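Local atomic coordinates of periplasmic beta-glucosidase (Pseudomonas aeruginosa, PDB entry 6R5T), a protein that probably hydrolyses terminal, non-reducing beta-D-glucosyl residues with release of beta-D-glucose, as a periplasmic glycoside hydrolase of family 3. Residues 103-108 and 356-361; 109-114 and 158-163; 345-350 and 404-409; 412-417 and 552-557. The protein carries 1 engineered substitution. All blocks are in the same frame, centred on the assembly; numbering follows the deposited sequence.

Contact 1. Residues 103-108 and 356-361; sequences VARSAR and REVARE
Arg105 reaches across to Glu357 and forms the salt bridge of this contact. Its chain runs extended from CG to NE, with CG anti to the backbone N (chi1 -177°), which carries the guanidinium out to the other helix. Two nitrogens then meet a single carboxylate oxygen: Arg105 NH1 lies 2.9 Å from Glu357 OE1 on its anti lone pair, and Arg105 NH2 lies 3.1 Å from Glu357 OE1, above the carboxylate plane. NH1 and NH2 thus make an end-on grip on one atom, which sits in the guanidinium plane, and not the two-oxygen bidentate form; the two planes are 60° apart. The apolar part is looser. Arg105 CD comes 4.3 Å from Val358 CG2, and Ser106 CB stands 4.5 Å from Val358 CG1. The two helical segments run roughly antiparallel, 142° between directions and 10.1 Å between axes. This is helix-helix packing tied by a salt bridge, joining helix 100-116 of the family 3 N-terminal domain to helix 352-362, which leads into strand 364-368 of the mixed sheet. Phe88 of a loop and Leu94 of helix 91-95 touch both Ser106 and Val358, while helix 146-161 packs on Val103, Ala104 and Ala107, and helix 545-553 on Ala359.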
# COMPACT_ATOMS: atom_id res chain seq x y z
N VAL A 103 18.59 -14.03 20.94
CA VAL A 103 17.36 -13.28 21.26
C VAL A 103 16.92 -13.63 22.68
O VAL A 103 16.61 -12.68 23.44
CB VAL A 103 16.27 -13.54 20.21
CG1 VAL A 103 14.99 -12.82 20.60
CG2 VAL A 103 16.76 -13.10 18.85
N ALA A 104 16.94 -14.91 23.04
CA ALA A 104 16.55 -15.34 24.41
C ALA A 104 17.44 -14.63 25.43
O ALA A 104 16.97 -14.20 26.49
CB ALA A 104 16.63 -16.83 24.58
N ARG A 105 18.74 -14.55 25.16
CA ARG A 105 19.65 -13.94 26.15
C ARG A 105 19.26 -12.49 26.39
O ARG A 105 19.28 -12.01 27.52
CB ARG A 105 21.08 -14.10 25.65
CG ARG A 105 22.11 -13.58 26.63
CD ARG A 105 23.48 -13.90 26.09
NE ARG A 105 24.53 -13.53 27.01
CZ ARG A 105 25.80 -13.41 26.68
NH1 ARG A 105 26.18 -13.62 25.42
NH2 ARG A 105 26.67 -13.08 27.61
N SER A 106 18.93 -11.76 25.33
CA SER A 106 18.58 -10.33 25.46
C SER A 106 17.33 -10.23 26.34
O SER A 106 17.29 -9.35 27.21
CB SER A 106 18.39 -9.62 24.09
OG SER A 106 17.20 -10.04 23.47
N ALA A 107 16.34 -11.10 26.12
CA ALA A 107 15.06 -11.05 26.86
C ALA A 107 15.30 -11.45 28.33
O ALA A 107 14.73 -10.85 29.24
CB ALA A 107 14.06 -11.97 26.23
N ARG A 108 16.10 -12.47 28.53
CA ARG A 108 16.39 -12.98 29.91
C ARG A 108 17.05 -11.88 30.72
O ARG A 108 16.62 -11.61 31.87
CB ARG A 108 17.27 -14.22 29.88
CG ARG A 108 17.60 -14.76 31.27
CD ARG A 108 16.57 -15.78 31.76
NE ARG A 108 15.21 -15.31 32.00
CZ ARG A 108 14.78 -14.60 33.06
NH1 ARG A 108 15.59 -14.25 34.06
NH2 ARG A 108 13.49 -14.28 33.13
N ARG A 356 27.33 -6.54 24.53
CA ARG A 356 28.38 -6.47 23.48
C ARG A 356 28.29 -7.75 22.64
O ARG A 356 28.34 -7.66 21.39
CB ARG A 356 29.75 -6.27 24.14
CG ARG A 356 30.87 -6.05 23.13
CD ARG A 356 32.13 -5.66 23.87
NE ARG A 356 33.26 -5.46 23.00
CZ ARG A 356 34.36 -4.84 23.37
NH1 ARG A 356 34.44 -4.34 24.59
NH2 ARG A 356 35.37 -4.70 22.53
N GLU A 357 28.17 -8.92 23.27
CA GLU A 357 28.11 -10.21 22.52
C GLU A 357 26.85 -10.25 21.65
O GLU A 357 26.92 -10.70 20.51
CB GLU A 357 28.20 -11.38 23.48
CG GLU A 357 29.61 -11.44 24.06
CD GLU A 357 29.92 -12.54 25.05
OE1 GLU A 357 29.00 -13.19 25.54
OE2 GLU A 357 31.14 -12.70 25.37
N VAL A 358 25.73 -9.83 22.19
CA VAL A 358 24.46 -9.86 21.42
C VAL A 358 24.57 -8.87 20.27
O VAL A 358 24.18 -9.20 19.13
CB VAL A 358 23.26 -9.58 22.34
CG1 VAL A 358 22.03 -9.22 21.52
CG2 VAL A 358 22.97 -10.77 23.26
N ALA A 359 25.07 -7.67 20.52
CA ALA A 359 25.11 -6.61 19.48
C ALA A 359 26.04 -7.02 18.34
O ALA A 359 25.70 -6.75 17.17
CB ALA A 359 25.51 -5.29 20.05
N ARG A 360 27.07 -7.81 18.61
CA ARG A 360 27.94 -8.26 17.48
C ARG A 360 27.13 -9.09 16.47
O ARG A 360 27.49 -9.04 15.29
CB ARG A 360 29.07 -9.17 18.00
CG ARG A 360 30.19 -8.49 18.76
CD ARG A 360 31.03 -9.62 19.40
NE ARG A 360 32.06 -9.02 20.24
CZ ARG A 360 32.64 -9.58 21.29
NH1 ARG A 360 32.37 -10.81 21.65
NH2 ARG A 360 33.56 -8.89 21.95
N GLU A 361 26.17 -9.88 16.93
CA GLU A 361 25.49 -10.89 16.12
C GLU A 361 24.51 -10.28 15.13
O GLU A 361 24.19 -10.96 14.16
CB GLU A 361 24.76 -11.90 17.01
CG GLU A 361 25.69 -12.71 17.91
CD GLU A 361 26.70 -13.58 17.17
OE1 GLU A 361 26.42 -13.94 15.99
OE2 GLU A 361 27.79 -13.84 17.73

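Contact 2. Residues 109-114 and 158-163; sequences ISALEA and RAYQGS
Two helices of the family 3 N-terminal domain, 100-116 and 146-161, meet here on the outside of its TIM-barrel-like parallel sheet, with Tyr160 in the last turn of the second helix lying against Ser110 and Ala111 of the first. The backbones come close, Ala111 CA and Tyr160 CA being 5.4 Å apart, a spacing compatible with the small alanine at this point. The methyl of Ala111 does most of the touching: its CB lies 3.8 Å from Tyr160 O and 4.1 Å from Tyr160 CD1. Ser110 CB adds a contact of 4.2 Å to Tyr160 CE1. Both carbons approach the ring at its edge, near its plane, so the aromatic group is met along one rim and not over a face. Tyr160 CG stands anti to the carbonyl carbon (chi1 -73°), which directs the ring along the side of the neighbouring helix. Its phenol end is joined to that helix through a water, 2.7 Å from Tyr160 OH and donating to Ser110 OG at 2.8 Å. Tyr160 OH also pairs with Ser124 OG, and Ser110 OG with Ser106 O, so both buried hydroxyls have more than one polar partner. Gly162, the first residue past the helix, leaves helical geometry with positive phi. Beyond the pair, Tyr160 also touches Ala107 of helix 100-116 and Ala173 of strand 172-178, placing the ring between a helix and the barrel sheet.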
# COMPACT_ATOMS: atom_id res chain seq x y z
N ILE A 109 18.08 -11.26 30.18
CA ILE A 109 18.79 -10.18 30.89
C ILE A 109 17.83 -9.01 31.10
O ILE A 109 17.86 -8.35 32.17
CB ILE A 109 20.05 -9.76 30.13
CG1 ILE A 109 21.06 -10.90 30.11
CG2 ILE A 109 20.61 -8.47 30.65
CD1 ILE A 109 21.69 -11.20 31.42
N SER A 110 17.02 -8.68 30.10
CA SER A 110 16.04 -7.58 30.26
C SER A 110 15.13 -7.88 31.47
O SER A 110 14.83 -7.02 32.25
CB SER A 110 15.17 -7.44 29.01
OG SER A 110 15.94 -7.04 27.88
N ALA A 111 14.64 -9.10 31.54
CA ALA A 111 13.70 -9.52 32.61
C ALA A 111 14.43 -9.49 33.95
O ALA A 111 13.85 -9.00 34.94
CB ALA A 111 13.18 -10.89 32.32
N LEU A 112 15.64 -10.00 33.98
CA LEU A 112 16.50 -10.00 35.21
C LEU A 112 16.63 -8.56 35.69
O LEU A 112 16.38 -8.25 36.88
CB LEU A 112 17.87 -10.58 34.85
CG LEU A 112 18.87 -10.72 35.99
CD1 LEU A 112 19.97 -11.73 35.61
CD2 LEU A 112 19.49 -9.37 36.32
N GLU A 113 17.00 -7.63 34.81
CA GLU A 113 17.21 -6.23 35.21
C GLU A 113 15.90 -5.52 35.59
O GLU A 113 15.88 -4.72 36.52
CB GLU A 113 17.92 -5.43 34.12
CG GLU A 113 19.36 -5.85 33.88
CD GLU A 113 20.06 -4.93 32.93
OE1 GLU A 113 19.35 -4.08 32.25
OE2 GLU A 113 21.31 -5.02 32.85
N ALA A 114 14.79 -5.80 34.89
CA ALA A 114 13.53 -5.10 35.17
C ALA A 114 12.96 -5.59 36.52
O ALA A 114 12.57 -4.74 37.34
CB ALA A 114 12.58 -5.31 34.00
N ARG A 158 9.01 -17.01 26.50
CA ARG A 158 9.62 -18.03 27.40
C ARG A 158 10.78 -17.44 28.18
O ARG A 158 10.94 -17.76 29.41
CB ARG A 158 9.97 -19.27 26.60
CG ARG A 158 8.75 -20.03 26.11
CD ARG A 158 9.13 -21.37 25.51
NE ARG A 158 9.91 -21.23 24.30
CZ ARG A 158 9.43 -21.15 23.05
NH1 ARG A 158 8.13 -21.22 22.79
NH2 ARG A 158 10.29 -21.00 22.06
N ALA A 159 11.60 -16.61 27.54
CA ALA A 159 12.78 -16.02 28.20
C ALA A 159 12.35 -15.04 29.29
O ALA A 159 12.99 -15.01 30.37
CB ALA A 159 13.67 -15.41 27.16
N TYR A 160 11.33 -14.24 29.04
CA TYR A 160 10.84 -13.28 30.05
C TYR A 160 10.26 -14.03 31.24
O TYR A 160 10.56 -13.66 32.40
CB TYR A 160 9.77 -12.35 29.47
CG TYR A 160 10.22 -11.26 28.52
CD1 TYR A 160 11.40 -10.57 28.65
CD2 TYR A 160 9.36 -10.82 27.53
CE1 TYR A 160 11.74 -9.50 27.86
CE2 TYR A 160 9.71 -9.77 26.68
CZ TYR A 160 10.88 -9.08 26.87
OH TYR A 160 11.23 -8.01 26.08
N GLN A 161 9.42 -15.03 30.98
CA GLN A 161 8.54 -15.61 32.04
C GLN A 161 9.24 -16.74 32.79
O GLN A 161 8.79 -17.08 33.91
CB GLN A 161 7.21 -16.04 31.44
CG GLN A 161 6.48 -14.88 30.77
CD GLN A 161 5.00 -15.12 30.53
OE1 GLN A 161 4.21 -14.17 30.41
NE2 GLN A 161 4.63 -16.39 30.39
N GLY A 162 10.30 -17.30 32.21
CA GLY A 162 11.06 -18.39 32.86
C GLY A 162 10.22 -19.63 33.09
O GLY A 162 9.15 -19.81 32.49
N SER A 163 10.66 -20.49 34.01
CA SER A 163 9.90 -21.72 34.36
C SER A 163 8.79 -21.39 35.37
O SER A 163 7.87 -22.18 35.48
CB SER A 163 10.80 -22.80 34.92
OG SER A 163 11.52 -22.32 36.03
O HOH W 1 13.80 -7.14 26.01

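Contact 3. Residues 345-350 and 404-409; sequences NAESRL and PRQAVT
Gln406 supplies the one direct hydrogen bond of this contact: NE2 donates to the backbone oxygen Asn345 O at 2.9 Å, with an N-H...O angle of 137°. The donor lies in the carbonyl plane, although the oxygen is tilted 16° from the plane of the amide. With CG placed beside the backbone N (chi1 -70°), the extended chain of Gln406 spans to the other loop. A second polar link runs through a water, which donates to Gln406 OE1 at 2.8 Å and accepts from Asn345 ND2 at 2.8 Å. Both ends of the amide are therefore tied to Asn345, one to its main chain and the other to its side chain, and this would limit rotation about the last torsion. Leu350 adds van der Waals packing only: its CD1 lies against the amide group, 4.0 Å from both Gln406 OE1 and Gln406 NE2, and the two side chains cross at a slant. Glu347 is looser: its chain bends at chi2 and passes Gln406 in the opposite direction, leaving OE2 4.0 Å from Gln406 NE2, while the carboxylate forms a salt bridge with Arg352. That arginine also bonds Gln406 O. The contact thus joins the loop preceding helix 352-362 to the one preceding helix 410-418, where Thr409 is the N-cap and bonds Gln412 N; Pro404 and Ala407 rest on helix 391-394.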
# COMPACT_ATOMS: atom_id res chain seq x y z
N ASN A 345 21.38 2.93 38.95
CA ASN A 345 22.14 3.01 37.68
C ASN A 345 23.61 2.63 37.89
O ASN A 345 24.44 2.93 37.01
CB ASN A 345 21.99 4.39 37.08
CG ASN A 345 20.57 4.66 36.66
OD1 ASN A 345 19.97 5.64 37.12
ND2 ASN A 345 20.03 3.79 35.82
N ALA A 346 23.94 1.96 39.00
CA ALA A 346 25.33 1.52 39.20
C ALA A 346 25.83 0.69 38.02
O ALA A 346 25.13 -0.23 37.54
CB ALA A 346 25.48 0.73 40.48
N GLU A 347 27.10 0.87 37.68
CA GLU A 347 27.79 0.04 36.67
C GLU A 347 27.70 -1.43 36.98
O GLU A 347 27.57 -2.23 36.06
CB GLU A 347 29.29 0.33 36.62
CG GLU A 347 29.64 1.34 35.62
CD GLU A 347 29.34 0.98 34.16
OE1 GLU A 347 29.73 -0.11 33.62
OE2 GLU A 347 28.86 1.88 33.59
N SER A 348 27.81 -1.81 38.27
CA SER A 348 27.86 -3.24 38.62
C SER A 348 26.50 -3.88 38.39
O SER A 348 26.47 -5.13 38.42
CB SER A 348 28.26 -3.45 40.07
OG SER A 348 27.34 -2.77 40.89
N ARG A 349 25.44 -3.11 38.13
CA ARG A 349 24.10 -3.71 37.89
C ARG A 349 23.86 -3.86 36.38
O ARG A 349 22.80 -4.41 35.98
CB ARG A 349 23.02 -2.81 38.51
CG ARG A 349 23.18 -2.65 40.02
CD ARG A 349 22.02 -1.93 40.63
NE ARG A 349 20.87 -2.80 40.76
CZ ARG A 349 19.62 -2.57 40.32
NH1 ARG A 349 19.32 -1.51 39.61
NH2 ARG A 349 18.66 -3.43 40.59
N LEU A 350 24.79 -3.38 35.55
CA LEU A 350 24.67 -3.58 34.07
C LEU A 350 25.19 -4.95 33.65
O LEU A 350 25.79 -5.74 34.47
CB LEU A 350 25.41 -2.49 33.34
CG LEU A 350 24.90 -1.07 33.52
CD1 LEU A 350 25.81 -0.11 32.81
CD2 LEU A 350 23.48 -0.88 33.01
N PRO A 404 21.70 7.31 28.25
CA PRO A 404 22.61 7.62 27.14
C PRO A 404 24.07 7.79 27.59
O PRO A 404 24.96 7.33 26.93
CB PRO A 404 22.02 8.91 26.56
CG PRO A 404 20.55 8.77 26.82
CD PRO A 404 20.48 8.14 28.20
N ARG A 405 24.30 8.44 28.73
CA ARG A 405 25.71 8.67 29.16
C ARG A 405 26.45 7.35 29.44
O ARG A 405 27.70 7.37 29.40
CB ARG A 405 25.76 9.64 30.35
CG ARG A 405 25.70 9.00 31.72
CD ARG A 405 25.82 9.90 32.95
NE ARG A 405 25.30 9.16 34.11
CZ ARG A 405 25.92 8.13 34.71
NH1 ARG A 405 27.13 7.75 34.33
NH2 ARG A 405 25.34 7.52 35.73
N GLN A 406 25.77 6.21 29.58
CA GLN A 406 26.42 4.93 29.82
C GLN A 406 26.73 4.23 28.50
O GLN A 406 27.36 3.19 28.54
CB GLN A 406 25.57 4.05 30.73
CG GLN A 406 25.53 4.58 32.16
CD GLN A 406 24.70 3.74 33.09
OE1 GLN A 406 23.63 3.20 32.75
NE2 GLN A 406 25.25 3.54 34.28
N ALA A 407 26.22 4.77 27.38
CA ALA A 407 26.35 4.08 26.07
C ALA A 407 27.72 4.34 25.43
O ALA A 407 28.31 5.43 25.59
CB ALA A 407 25.22 4.49 25.17
N VAL A 408 28.17 3.36 24.65
CA VAL A 408 29.45 3.46 23.90
C VAL A 408 29.14 3.92 22.47
O VAL A 408 28.53 3.13 21.72
CB VAL A 408 30.20 2.14 23.93
CG1 VAL A 408 31.54 2.27 23.20
CG2 VAL A 408 30.38 1.59 25.33
N THR A 409 29.56 5.11 22.12
CA THR A 409 29.43 5.61 20.73
C THR A 409 30.35 4.85 19.75
O THR A 409 31.28 4.15 20.15
CB THR A 409 29.70 7.10 20.63
OG1 THR A 409 31.11 7.27 20.87
CG2 THR A 409 28.88 7.93 21.60
O HOH W 2 21.77 2.06 34.50

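Contact 4. Residues 412-417 and 552-557; sequences QGLANA and VLFGEH
Helix 410-418 faces the C-terminal end of helix 545-553, with 8.1 Å between Ala417 CA and Phe554 CA and 8.7 Å between Leu414 CA and Leu553 CA; the second helix closes in a Schellman motif, Gly555 taking positive phi. At these separations the space is bridged by apolar side chains. Leu414 CD2 is the shared point: it lies 3.6 Å from Phe554 CE2 and 4.0 Å from Leu553 CD1. The leucine and phenylalanine side chains run at about a right angle to each other, and the methyl reaches the ring obliquely. One turn on, Ala417 CB approaches the CD2-CE2 stretch of the Phe554 ring from the opposite side of its plane, 3.7 Å from Phe554 CD2, again obliquely, so the two aliphatic groups straddle it. A chi1 of -70° swings the ring toward helix 410-418, and CE2 touches both Leu414 and Ala417. On the first helix Gln412 NE2 donates to Asn416 OD1 at 3.1 Å, in a nearly straight bond (168°). This hydrophobic packing lies within the family 3 C-terminal domain, over its mixed sheet: Leu414 rests on Val383 and Phe554 on Ile381 of strand 380-384, while Leu553 touches Leu536 of strand 534-537.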
# COMPACT_ATOMS: atom_id res chain seq x y z
N GLN A 412 33.79 6.18 20.34
CA GLN A 412 34.43 5.67 21.55
C GLN A 412 34.82 4.22 21.37
O GLN A 412 35.85 3.81 21.89
CB GLN A 412 33.50 5.88 22.76
CG GLN A 412 34.16 5.53 24.07
CD GLN A 412 35.28 6.50 24.37
OE1 GLN A 412 35.07 7.70 24.34
NE2 GLN A 412 36.49 5.98 24.50
N GLY A 413 34.01 3.43 20.65
CA GLY A 413 34.36 2.03 20.38
C GLY A 413 35.66 1.95 19.57
O GLY A 413 36.52 1.09 19.88
N LEU A 414 35.81 2.83 18.60
CA LEU A 414 37.04 2.83 17.78
C LEU A 414 38.21 3.27 18.68
O LEU A 414 39.23 2.60 18.65
CB LEU A 414 36.85 3.76 16.61
CG LEU A 414 35.82 3.28 15.60
CD1 LEU A 414 35.62 4.35 14.59
CD2 LEU A 414 36.22 1.97 14.95
N ALA A 415 38.00 4.28 19.53
CA ALA A 415 39.08 4.78 20.44
C ALA A 415 39.51 3.65 21.36
O ALA A 415 40.73 3.46 21.60
CB ALA A 415 38.59 6.00 21.20
N ASN A 416 38.56 2.91 21.91
CA ASN A 416 38.81 1.77 22.82
C ASN A 416 39.65 0.70 22.12
O ASN A 416 40.54 0.10 22.73
CB ASN A 416 37.49 1.15 23.31
CG ASN A 416 36.69 2.04 24.25
OD1 ASN A 416 37.19 3.02 24.82
ND2 ASN A 416 35.44 1.65 24.45
N ALA A 417 39.34 0.45 20.85
CA ALA A 417 39.96 -0.67 20.09
C ALA A 417 41.42 -0.32 19.78
O ALA A 417 42.24 -1.24 19.88
CB ALA A 417 39.20 -0.89 18.82
N VAL A 552 33.63 -5.68 14.93
CA VAL A 552 33.45 -6.15 13.54
C VAL A 552 34.40 -5.41 12.64
O VAL A 552 35.03 -6.07 11.81
CB VAL A 552 31.99 -5.97 13.10
CG1 VAL A 552 31.87 -5.95 11.58
CG2 VAL A 552 31.20 -7.08 13.76
N LEU A 553 34.52 -4.10 12.76
CA LEU A 553 35.35 -3.31 11.83
C LEU A 553 36.82 -3.73 11.88
O LEU A 553 37.46 -3.75 10.82
CB LEU A 553 35.22 -1.81 12.13
CG LEU A 553 33.86 -1.21 11.77
CD1 LEU A 553 33.78 0.20 12.31
CD2 LEU A 553 33.58 -1.26 10.26
N PHE A 554 37.30 -4.19 13.02
CA PHE A 554 38.72 -4.59 13.15
C PHE A 554 38.90 -6.10 13.08
O PHE A 554 40.05 -6.59 13.17
CB PHE A 554 39.30 -3.95 14.42
CG PHE A 554 39.47 -2.47 14.33
CD1 PHE A 554 40.29 -1.91 13.37
CD2 PHE A 554 38.83 -1.64 15.22
CE1 PHE A 554 40.46 -0.54 13.28
CE2 PHE A 554 39.02 -0.27 15.13
CZ PHE A 554 39.79 0.28 14.14
N GLY A 555 37.83 -6.84 12.83
CA GLY A 555 37.88 -8.29 12.52
C GLY A 555 38.02 -9.16 13.74
O GLY A 555 38.25 -10.36 13.57
N GLU A 556 37.70 -8.64 14.91
CA GLU A 556 37.59 -9.46 16.13
C GLU A 556 36.35 -10.33 15.98
O GLU A 556 36.32 -11.40 16.54
CB GLU A 556 37.50 -8.63 17.40
CG GLU A 556 38.47 -7.47 17.49
CD GLU A 556 39.91 -7.83 17.85
OE1 GLU A 556 40.73 -6.89 17.97
OE2 GLU A 556 40.20 -9.04 18.00
N HIS A 557 35.32 -9.84 15.30
CA HIS A 557 34.09 -10.62 15.05
C HIS A 557 33.88 -10.57 13.54
O HIS A 557 34.01 -9.48 12.97
CB HIS A 557 32.89 -10.07 15.83
CG HIS A 557 31.63 -10.83 15.54
ND1 HIS A 557 31.28 -11.97 16.26
CD2 HIS A 557 30.64 -10.64 14.64
CE1 HIS A 557 30.13 -12.46 15.80
NE2 HIS A 557 29.71 -11.66 14.78

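Contacts 1 and 2 share helix 100-116 and have centres about 13 Å apart; Arg108 on that helix is probably hydrogen-bonded to Ala159 O of the second. Along the chain contact 2 falls between the two segments of contact 1, whose segments alternate with those of contact 3. Contact 4 comes last, its centre about 30 Å from that of contact 2 and its nearest atoms about 17 Å away, but it touches contact 1 through His557 and contact 3 through Val408. The set therefore runs from a barrel helix pair, through helix 352-362 and the loops beside it, to the mixed sheet of the C-terminal domain, linking the two domains.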